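Local coordinates for delta-like protein (Rattus norvegicus, PDB 4XL1) that binds the receptor Notch1 through its N-terminal C2-like and DSL modules, acting as a Delta-like ligand in Notch signalling, at residues I116-I121 / T141-Y147. The protein carries 3 engineered substitutions. Residues are numbered along the deposited sequence.
Sequences ISQIII and TRLRYSY
Strands 116-121 and 142-147 belong to different sheets and pack face to face, their axes 9.0 Å apart at closest approach and crossing at -47°. The backbones splay from 7.4 Å between the CA atoms of S117 and T141, through 8.7 Å for I119 and L143, to 11.8 Å for I121 and Y147, so larger side chains fill the gap. At the narrow end a classic beta bulge, I116 and S117 opposite A97, turns both side chains inward: I116 CG2 lies 4.1 Å from T141 CG2, and S117 OG hydrogen-bonds T141 OG1 at 3.1 Å, both chi1 p. This is the two-sheet sandwich packing of the Notch-ligand C2-like domain. I119 (chi1 p) sends CG1 within 4.0 Å of L143 CD2 and CD1 3.9 Å from Y145 OH. Y145, also p, extends its phenol across, bringing OH 3.4 Å from I121 CG2. I121 CD1 settles into the notch formed by the two tyrosines, at the ring edge of Y145 and 3.9 Å from Y147 CE1; the Y147 ring also meets F91, which I121 touches too.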
loop_
_atom_site.group_PDB
_atom_site.type_symbol
_atom_site.label_atom_id
_atom_site.label_comp_id
_atom_site.label_asym_id
_atom_site.label_seq_id
_atom_site.Cartn_x
_atom_site.Cartn_y
_atom_site.Cartn_z
ATOM N N ILE B 116 21.481 -18.345 -0.653
ATOM C CA ILE B 116 21.492 -19.354 0.400
ATOM C C ILE B 116 20.214 -20.181 0.337
ATOM O O ILE B 116 20.258 -21.397 0.151
ATOM C CB ILE B 116 21.626 -18.715 1.795
ATOM C CG1 ILE B 116 22.981 -18.017 1.929
ATOM C CG2 ILE B 116 21.452 -19.761 2.884
ATOM C CD1 ILE B 116 23.206 -17.368 3.274
ATOM N N SER B 117 19.080 -19.503 0.479
ATOM C CA SER B 117 17.770 -20.131 0.359
ATOM C C SER B 117 16.705 -19.054 0.237
ATOM O O SER B 117 16.979 -17.873 0.445
ATOM C CB SER B 117 17.476 -21.038 1.557
ATOM O OG SER B 117 17.197 -20.280 2.722
ATOM N N GLN B 118 15.487 -19.459 -0.092
ATOM C CA GLN B 118 14.401 -18.504 -0.224
ATOM C C GLN B 118 13.060 -19.153 0.061
ATOM O O GLN B 118 12.899 -20.367 -0.063
ATOM C CB GLN B 118 14.394 -17.870 -1.619
ATOM C CG GLN B 118 14.043 -18.825 -2.752
ATOM C CD GLN B 118 13.931 -18.120 -4.093
ATOM O OE1 GLN B 118 13.308 -17.063 -4.202
ATOM N NE2 GLN B 118 14.544 -18.698 -5.121
ATOM N N ILE B 119 12.098 -18.325 0.441
ATOM C CA ILE B 119 10.753 -18.796 0.702
ATOM C C ILE B 119 9.768 -17.951 -0.082
ATOM O O ILE B 119 10.095 -16.853 -0.532
ATOM C CB ILE B 119 10.408 -18.748 2.212
ATOM C CG1 ILE B 119 10.636 -17.345 2.787
ATOM C CG2 ILE B 119 11.225 -19.777 2.979
ATOM C CD1 ILE B 119 9.379 -16.494 2.890
ATOM N N ILE B 120 8.561 -18.471 -0.239
ATOM C CA ILE B 120 7.526 -17.766 -0.971
ATOM C C ILE B 120 6.191 -17.981 -0.272
ATOM O O ILE B 120 5.770 -19.115 -0.038
ATOM C CB ILE B 120 7.462 -18.230 -2.447
ATOM C CG1 ILE B 120 6.294 -17.561 -3.171
ATOM C CG2 ILE B 120 7.400 -19.753 -2.546
ATOM C CD1 ILE B 120 6.478 -16.073 -3.350
ATOM N N ILE B 121 5.542 -16.884 0.098
ATOM C CA ILE B 121 4.227 -16.966 0.717
ATOM C C ILE B 121 3.221 -16.078 0.006
ATOM O O ILE B 121 3.583 -15.149 -0.716
ATOM C CB ILE B 121 4.262 -16.574 2.209
ATOM C CG1 ILE B 121 4.647 -15.103 2.373
ATOM C CG2 ILE B 121 5.197 -17.491 2.985
ATOM C CD1 ILE B 121 4.173 -14.491 3.676
ATOM N N THR B 141 18.012 -24.730 6.366
ATOM C CA THR B 141 17.832 -23.414 6.983
ATOM C C THR B 141 16.470 -23.230 7.648
ATOM O O THR B 141 15.524 -23.969 7.374
ATOM C CB THR B 141 18.006 -22.275 5.952
ATOM O OG1 THR B 141 16.908 -22.286 5.031
ATOM C CG2 THR B 141 19.314 -22.426 5.187
ATOM N N ARG B 142 16.390 -22.242 8.538
ATOM C CA ARG B 142 15.136 -21.862 9.183
ATOM C C ARG B 142 14.986 -20.345 9.177
ATOM O O ARG B 142 15.953 -19.625 9.417
ATOM C CB ARG B 142 15.062 -22.358 10.630
ATOM C CG ARG B 142 15.322 -23.834 10.843
ATOM C CD ARG B 142 15.021 -24.237 12.288
ATOM N NE ARG B 142 15.788 -23.479 13.277
ATOM C CZ ARG B 142 15.311 -22.435 13.952
ATOM N NH1 ARG B 142 14.070 -22.017 13.739
ATOM N NH2 ARG B 142 16.073 -21.804 14.835
ATOM N N LEU B 143 13.779 -19.861 8.908
ATOM C CA LEU B 143 13.518 -18.426 8.958
ATOM C C LEU B 143 12.272 -18.134 9.784
ATOM O O LEU B 143 11.212 -18.717 9.555
ATOM C CB LEU B 143 13.360 -17.850 7.549
ATOM C CG LEU B 143 12.952 -16.375 7.473
ATOM C CD1 LEU B 143 14.115 -15.473 7.853
ATOM C CD2 LEU B 143 12.430 -16.025 6.086
ATOM N N ARG B 144 12.408 -17.215 10.734
ATOM C CA ARG B 144 11.316 -16.799 11.610
ATOM C C ARG B 144 11.050 -15.311 11.393
ATOM O O ARG B 144 11.973 -14.508 11.440
ATOM C CB ARG B 144 11.696 -17.058 13.066
ATOM C CG ARG B 144 10.522 -17.193 14.017
ATOM C CD ARG B 144 10.844 -18.141 15.162
ATOM N NE ARG B 144 11.671 -17.504 16.180
ATOM C CZ ARG B 144 11.401 -16.328 16.735
ATOM N NH1 ARG B 144 10.318 -15.660 16.372
ATOM N NH2 ARG B 144 12.210 -15.821 17.652
ATOM N N TYR B 145 9.796 -14.937 11.151
ATOM C CA TYR B 145 9.479 -13.536 10.900
ATOM C C TYR B 145 8.014 -13.204 11.167
ATOM O O TYR B 145 7.201 -14.089 11.428
ATOM C CB TYR B 145 9.830 -13.179 9.455
ATOM C CG TYR B 145 8.992 -13.904 8.423
ATOM C CD1 TYR B 145 9.228 -15.240 8.117
ATOM C CD2 TYR B 145 7.970 -13.252 7.747
ATOM C CE1 TYR B 145 8.466 -15.906 7.175
ATOM C CE2 TYR B 145 7.204 -13.908 6.802
ATOM C CZ TYR B 145 7.455 -15.234 6.520
ATOM O OH TYR B 145 6.691 -15.884 5.579
ATOM N N SER B 146 7.691 -11.916 11.102
ATOM C CA SER B 146 6.311 -11.465 11.224
ATOM C C SER B 146 6.099 -10.192 10.410
ATOM O O SER B 146 7.049 -9.459 10.131
ATOM C CB SER B 146 5.939 -11.236 12.692
ATOM O OG SER B 146 6.982 -10.579 13.390
ATOM N N TYR B 147 4.850 -9.924 10.039
ATOM C CA TYR B 147 4.554 -8.794 9.166
ATOM C C TYR B 147 3.172 -8.199 9.411
ATOM O O TYR B 147 2.311 -8.826 10.029
ATOM C CB TYR B 147 4.678 -9.213 7.700
ATOM C CG TYR B 147 3.768 -10.355 7.307
ATOM C CD1 TYR B 147 4.178 -11.675 7.445
ATOM C CD2 TYR B 147 2.500 -10.112 6.796
ATOM C CE1 TYR B 147 3.350 -12.721 7.086
ATOM C CE2 TYR B 147 1.664 -11.150 6.436
ATOM C CZ TYR B 147 2.095 -12.453 6.582
ATOM O OH TYR B 147 1.267 -13.491 6.223
#